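Local coordinates for adenylate cyclase-like protein (Chlamydia trachomatis, PDB 4QO6), which forms part of the inner membrane ring of the type III secretion system, this chain being a piece of its extended periplasmic region, at residues 39-44 with 69-74; 77-82 with 92-97. All blocks are in the same frame, centred on the assembly; numbering follows the deposited sequence.

Overall arrangement
Contact 1 (39-44 with 69-74) and contact 2 (77-82 with 92-97) come in series along the chain, and their centres lie about 12 Å apart. Both use helix 71-83. Contact 1 sits at the start of this helix, where strand 63-70 of the first, four-stranded sheet runs straight into it. Contact 2 is further along the same helix, which packs beside strand 92-95 of the next, three-stranded sheet. The chain appears to pass from the PD1 to the PD2 module, both of the BON clan, where strand 63-70 gives way to this helix. D71 of contact 1 also packs loosely against S95 and E97 of contact 2. The two contacts thus meet at the junction of consecutive modules.

Contact 1. Residues 39-44 with 69-74; sequences IGHVRN and IDDEAV
H41 turns its CG anti to its carbonyl carbon (chi1 -60°), and D71 does the same with its own CG (chi1 -72°). A His-carboxylate hydrogen bond joins the two groups. The contact closes a beta-alpha-beta unit of the BON-clan fold: strand 41-42, helix 45-56 and strand 63-70, with the two strands parallel. H41 ND1 donates to D71 OD1 at 2.6 Å. OD1 lies close to the ring plane and uses its syn lone pair, although the carboxylate plane is turned 48° from the ring. The nearby carboxylate would tend to stabilise a protonated ring, though the bond itself needs only the proton on ND1. The second oxygen of D71 accepts from G99 N, in the turn before strand 100-107, and Y126 packs edge-to-face with the H41 ring. I69 lies alongside H41 and points the same way, its CB 3.7 Å from H41 ND1.

The strand pairing is short. I69 N donates to G40 O at 2.8 Å, and I69 O takes the N-H of V42 at 2.9 Å. D71 N then bonds to V42 O at 3.0 Å, although D71 already belongs to the helix. The backbone angles of G40, where the chain turns a corner, call for glycine.

Two helices start here, each behind an N-cap residue. D70 OD1 accepts weakly from E72 N and A73 N, and it also lies 3.3 Å from N44 CA. N44 caps helix 45-56, its OD1 accepting from D47 N. R43 NE forms a salt bridge with D47 OD2 in the same helix. A water joins the two helix starts: it accepts from N44 ND2 at 2.9 Å and donates to E72 OE2 at 2.8 Å.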
loop_
_atom_site.group_PDB
_atom_site.type_symbol
_atom_site.label_atom_id
_atom_site.label_comp_id
_atom_site.label_asym_id
_atom_site.label_seq_id
_atom_site.Cartn_x
_atom_site.Cartn_y
_atom_site.Cartn_z
ATOM N N ILE A 39 22.071 18.390 0.453
ATOM C CA ILE A 39 21.331 17.395 1.223
ATOM C C ILE A 39 19.920 17.195 0.681
ATOM O O ILE A 39 19.420 18.042 -0.071
ATOM C CB ILE A 39 21.355 17.771 2.744
ATOM C CG1 ILE A 39 20.992 16.570 3.621
ATOM C CG2 ILE A 39 20.427 18.909 3.114
ATOM C CD1 ILE A 39 21.335 16.796 5.088
ATOM N N GLY A 40 19.297 16.062 1.022
ATOM C CA GLY A 40 17.861 15.747 0.725
ATOM C C GLY A 40 17.728 14.411 -0.017
ATOM O O GLY A 40 18.567 13.565 0.193
ATOM N N HIS A 41 16.680 14.214 -0.851
ATOM C CA HIS A 41 16.325 12.964 -1.538
ATOM C C HIS A 41 16.146 13.181 -3.055
ATOM O O HIS A 41 15.558 14.220 -3.480
ATOM C CB HIS A 41 14.964 12.465 -1.028
ATOM C CG HIS A 41 14.939 12.177 0.445
ATOM N ND1 HIS A 41 15.072 10.910 0.965
ATOM C CD2 HIS A 41 14.841 13.009 1.503
ATOM C CE1 HIS A 41 15.048 10.975 2.283
ATOM N NE2 HIS A 41 14.897 12.242 2.631
ATOM N N VAL A 42 16.558 12.174 -3.830
ATOM C CA VAL A 42 16.175 12.016 -5.232
ATOM C C VAL A 42 15.558 10.647 -5.432
ATOM O O VAL A 42 15.770 9.727 -4.617
ATOM C CB VAL A 42 17.353 12.227 -6.240
ATOM C CG1 VAL A 42 17.920 13.636 -6.132
ATOM C CG2 VAL A 42 18.450 11.264 -5.972
ATOM N N ARG A 43 14.774 10.522 -6.515
ATOM C CA ARG A 43 14.117 9.215 -6.910
ATOM C C ARG A 43 15.109 8.017 -7.020
ATOM O O ARG A 43 14.827 6.949 -6.485
ATOM C CB ARG A 43 13.379 9.419 -8.244
ATOM C CG ARG A 43 12.625 8.203 -8.780
ATOM C CD ARG A 43 11.833 8.490 -10.031
ATOM N NE ARG A 43 12.721 9.032 -11.074
ATOM C CZ ARG A 43 12.444 9.105 -12.378
ATOM N NH1 ARG A 43 11.296 8.641 -12.882
ATOM N NH2 ARG A 43 13.363 9.615 -13.193
ATOM N N ASN A 44 16.283 8.222 -7.677
ATOM C CA ASN A 44 17.265 7.153 -7.935
ATOM C C ASN A 44 18.663 7.622 -8.326
ATOM O O ASN A 44 18.880 8.792 -8.541
ATOM C CB ASN A 44 16.733 6.168 -8.987
ATOM C CG ASN A 44 16.475 6.805 -10.353
ATOM O OD1 ASN A 44 17.282 7.557 -10.890
ATOM N ND2 ASN A 44 15.367 6.470 -10.923
ATOM N N ILE A 69 20.252 11.413 -0.476
ATOM C CA ILE A 69 19.731 10.050 -0.423
ATOM C C ILE A 69 19.112 9.584 -1.760
ATOM O O ILE A 69 18.248 10.267 -2.358
ATOM C CB ILE A 69 18.625 9.982 0.648
ATOM C CG1 ILE A 69 19.134 10.484 2.042
ATOM C CG2 ILE A 69 18.038 8.605 0.741
ATOM C CD1 ILE A 69 20.488 9.915 2.457
ATOM N N ASP A 70 19.548 8.417 -2.216
ATOM C CA ASP A 70 18.938 7.706 -3.325
ATOM C C ASP A 70 17.765 6.863 -2.754
ATOM O O ASP A 70 17.938 5.823 -2.117
ATOM C CB ASP A 70 20.018 6.853 -3.977
ATOM C CG ASP A 70 19.475 5.851 -4.998
ATOM O OD1 ASP A 70 18.251 5.727 -5.103
ATOM O OD2 ASP A 70 20.304 5.212 -5.713
ATOM N N ASP A 71 16.560 7.349 -2.905
ATOM C CA ASP A 71 15.416 6.692 -2.289
ATOM C C ASP A 71 15.230 5.255 -2.784
ATOM O O ASP A 71 14.766 4.400 -2.013
ATOM C CB ASP A 71 14.155 7.504 -2.489
ATOM C CG ASP A 71 14.122 8.774 -1.655
ATOM O OD1 ASP A 71 14.927 8.935 -0.719
ATOM O OD2 ASP A 71 13.245 9.620 -1.899
ATOM N N GLU A 72 15.620 4.975 -4.034
ATOM C CA GLU A 72 15.476 3.611 -4.609
ATOM C C GLU A 72 16.322 2.567 -3.862
ATOM O O GLU A 72 15.866 1.465 -3.633
ATOM C CB GLU A 72 15.848 3.620 -6.102
ATOM C CG GLU A 72 15.475 2.418 -6.906
ATOM C CD GLU A 72 15.995 2.473 -8.367
ATOM O OE1 GLU A 72 17.259 2.512 -8.665
ATOM O OE2 GLU A 72 15.097 2.484 -9.225
ATOM N N ALA A 73 17.563 2.913 -3.546
ATOM C CA ALA A 73 18.464 2.061 -2.772
ATOM C C ALA A 73 17.815 1.830 -1.429
ATOM O O ALA A 73 17.836 0.743 -0.945
ATOM C CB ALA A 73 19.851 2.709 -2.577
ATOM N N VAL A 74 17.226 2.873 -0.855
ATOM C CA VAL A 74 16.510 2.779 0.431
ATOM C C VAL A 74 15.356 1.814 0.477
ATOM O O VAL A 74 15.386 0.870 1.291
ATOM C CB VAL A 74 16.070 4.122 0.980
ATOM C CG1 VAL A 74 15.339 3.928 2.296
ATOM C CG2 VAL A 74 17.291 5.071 1.191
HETATM O O HOH W 1 13.483 4.638 -9.819
#

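Contact 2. Residues 77-82 with 92-97; sequences EMNILL and SMQSPE
N79 grips the backbone of M93 with both ends of its side-chain amide. Its OD1 accepts from M93 N at 2.8 Å, and its ND2 donates to M93 O at 3.0 Å. The first bond lies in the plane of the N79 carbonyl, on a lone pair. In the second, M93 O sits 16° out of the amide plane. The paired bonds limit rotation of the amide and make OD1 and ND2 easy to tell apart. CG of N79 is anti to its carbonyl carbon (chi1 -73°), and from there the amide reaches across to the strand. The amide also lies close to S92, whose CB is 3.8 Å from N79 OD1.

On the buried side two methionines meet. M78 CG touches M93 SD at 4.0 Å, and the two side chains cross obliquely. M93 CG is anti to its backbone N (chi1 179°), and the chain stays extended to SD before bending at chi3. L82, one turn beyond M78, adds a looser contact, its CD1 4.4 Å from S92 CA.

Within the PD2 module, which belongs to the BON clan, helix 71-83 runs antiparallel beside the edge strand 92-95, their axes 7.5 Å apart at closest approach. N79 takes the M93 backbone N and O on the edge of the strand away from 100-107. On the other edge the strand pairs with 100-107, through S92 with S104 and Q94 with V102.

Further out, helix 110-123 covers M78 and L82 through L120, L116 and Y119, and F124 touches both methionines. W75, one turn before N79 in the same helix, packs on M93, Q94 and S95.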
loop_
_atom_site.group_PDB
_atom_site.type_symbol
_atom_site.label_atom_id
_atom_site.label_comp_id
_atom_site.label_asym_id
_atom_site.label_seq_id
_atom_site.Cartn_x
_atom_site.Cartn_y
_atom_site.Cartn_z
ATOM N N GLU A 77 16.554 -1.933 -0.432
ATOM C CA GLU A 77 17.232 -2.479 0.727
ATOM C C GLU A 77 16.171 -2.980 1.717
ATOM O O GLU A 77 16.208 -4.097 2.114
ATOM C CB GLU A 77 18.142 -1.419 1.354
ATOM C CG GLU A 77 18.781 -1.820 2.688
ATOM C CD GLU A 77 18.707 -0.748 3.796
ATOM O OE1 GLU A 77 19.043 0.450 3.539
ATOM O OE2 GLU A 77 18.319 -1.110 4.955
ATOM N N MET A 78 15.191 -2.174 2.054
ATOM C CA MET A 78 14.163 -2.572 3.013
ATOM C C MET A 78 13.358 -3.797 2.537
ATOM O O MET A 78 13.035 -4.674 3.330
ATOM C CB MET A 78 13.246 -1.348 3.335
ATOM C CG MET A 78 12.251 -1.476 4.524
ATOM S SD MET A 78 12.841 -1.860 6.265
ATOM C CE MET A 78 14.477 -1.163 6.240
ATOM N N ASN A 79 13.064 -3.866 1.232
ATOM C CA ASN A 79 12.331 -4.979 0.650
ATOM C C ASN A 79 13.121 -6.222 0.734
ATOM O O ASN A 79 12.533 -7.287 0.880
ATOM C CB ASN A 79 11.972 -4.738 -0.839
ATOM C CG ASN A 79 10.883 -3.712 -0.988
ATOM O OD1 ASN A 79 10.203 -3.418 0.003
ATOM N ND2 ASN A 79 10.720 -3.112 -2.222
ATOM N N ILE A 80 14.450 -6.107 0.606
ATOM C CA ILE A 80 15.309 -7.287 0.795
ATOM C C ILE A 80 15.148 -7.776 2.265
ATOM O O ILE A 80 15.005 -8.979 2.491
ATOM C CB ILE A 80 16.782 -7.021 0.413
ATOM C CG1 ILE A 80 16.947 -6.883 -1.096
ATOM C CG2 ILE A 80 17.693 -8.120 0.920
ATOM C CD1 ILE A 80 18.332 -6.376 -1.516
ATOM N N LEU A 81 15.117 -6.873 3.254
ATOM C CA LEU A 81 15.004 -7.333 4.665
ATOM C C LEU A 81 13.665 -7.969 4.929
ATOM O O LEU A 81 13.579 -8.933 5.670
ATOM C CB LEU A 81 15.165 -6.210 5.668
ATOM C CG LEU A 81 16.522 -5.521 5.660
ATOM C CD1 LEU A 81 16.549 -4.345 6.644
ATOM C CD2 LEU A 81 17.605 -6.560 5.961
ATOM N N LEU A 82 12.608 -7.386 4.379
ATOM C CA LEU A 82 11.274 -7.890 4.659
ATOM C C LEU A 82 11.076 -9.282 4.041
ATOM O O LEU A 82 10.414 -10.128 4.644
ATOM C CB LEU A 82 10.232 -6.938 4.150
ATOM C CG LEU A 82 10.150 -5.579 4.846
ATOM C CD1 LEU A 82 9.410 -4.616 3.929
ATOM C CD2 LEU A 82 9.467 -5.697 6.209
ATOM N N SER A 92 5.706 -4.912 1.137
ATOM C CA SER A 92 6.754 -4.192 0.435
ATOM C C SER A 92 6.675 -2.678 0.566
ATOM O O SER A 92 5.654 -2.131 0.933
ATOM C CB SER A 92 6.749 -4.569 -1.025
ATOM O OG SER A 92 5.516 -4.313 -1.594
ATOM N N MET A 93 7.788 -2.029 0.239
ATOM C CA MET A 93 7.951 -0.603 0.348
ATOM C C MET A 93 8.330 -0.021 -1.031
ATOM O O MET A 93 9.111 -0.637 -1.799
ATOM C CB MET A 93 9.039 -0.250 1.360
ATOM C CG MET A 93 9.291 1.256 1.519
ATOM S SD MET A 93 10.469 1.650 2.832
ATOM C CE MET A 93 9.352 1.414 4.205
ATOM N N GLN A 94 7.763 1.146 -1.287
ATOM C CA GLN A 94 7.943 1.937 -2.493
ATOM C C GLN A 94 8.039 3.407 -2.067
ATOM O O GLN A 94 7.962 3.728 -0.889
ATOM C CB GLN A 94 6.764 1.769 -3.497
ATOM C CG GLN A 94 6.536 0.349 -4.030
ATOM C CD GLN A 94 7.695 -0.288 -4.863
ATOM O OE1 GLN A 94 8.165 0.299 -5.865
ATOM N NE2 GLN A 94 8.116 -1.538 -4.479
ATOM N N SER A 95 8.240 4.257 -3.059
ATOM C CA SER A 95 8.298 5.674 -2.912
ATOM C C SER A 95 7.690 6.331 -4.149
ATOM O O SER A 95 8.312 6.263 -5.208
ATOM C CB SER A 95 9.735 6.137 -2.866
ATOM O OG SER A 95 9.728 7.568 -2.850
ATOM N N PRO A 96 6.511 6.981 -4.012
ATOM C CA PRO A 96 5.906 7.587 -5.197
ATOM C C PRO A 96 6.538 8.967 -5.478
ATOM O O PRO A 96 6.349 9.546 -6.522
ATOM C CB PRO A 96 4.446 7.724 -4.801
ATOM C CG PRO A 96 4.520 7.919 -3.327
ATOM C CD PRO A 96 5.583 6.974 -2.873
ATOM N N GLU A 97 7.297 9.493 -4.541
ATOM C CA GLU A 97 8.103 10.663 -4.862
ATOM C C GLU A 97 9.196 10.928 -3.841
ATOM O O GLU A 97 9.127 10.436 -2.721
ATOM C CB GLU A 97 7.241 11.891 -5.054
ATOM C CG GLU A 97 6.139 12.074 -4.048
ATOM C CD GLU A 97 5.712 13.506 -3.963
ATOM O OE1 GLU A 97 6.582 14.374 -4.164
ATOM O OE2 GLU A 97 4.520 13.774 -3.705
#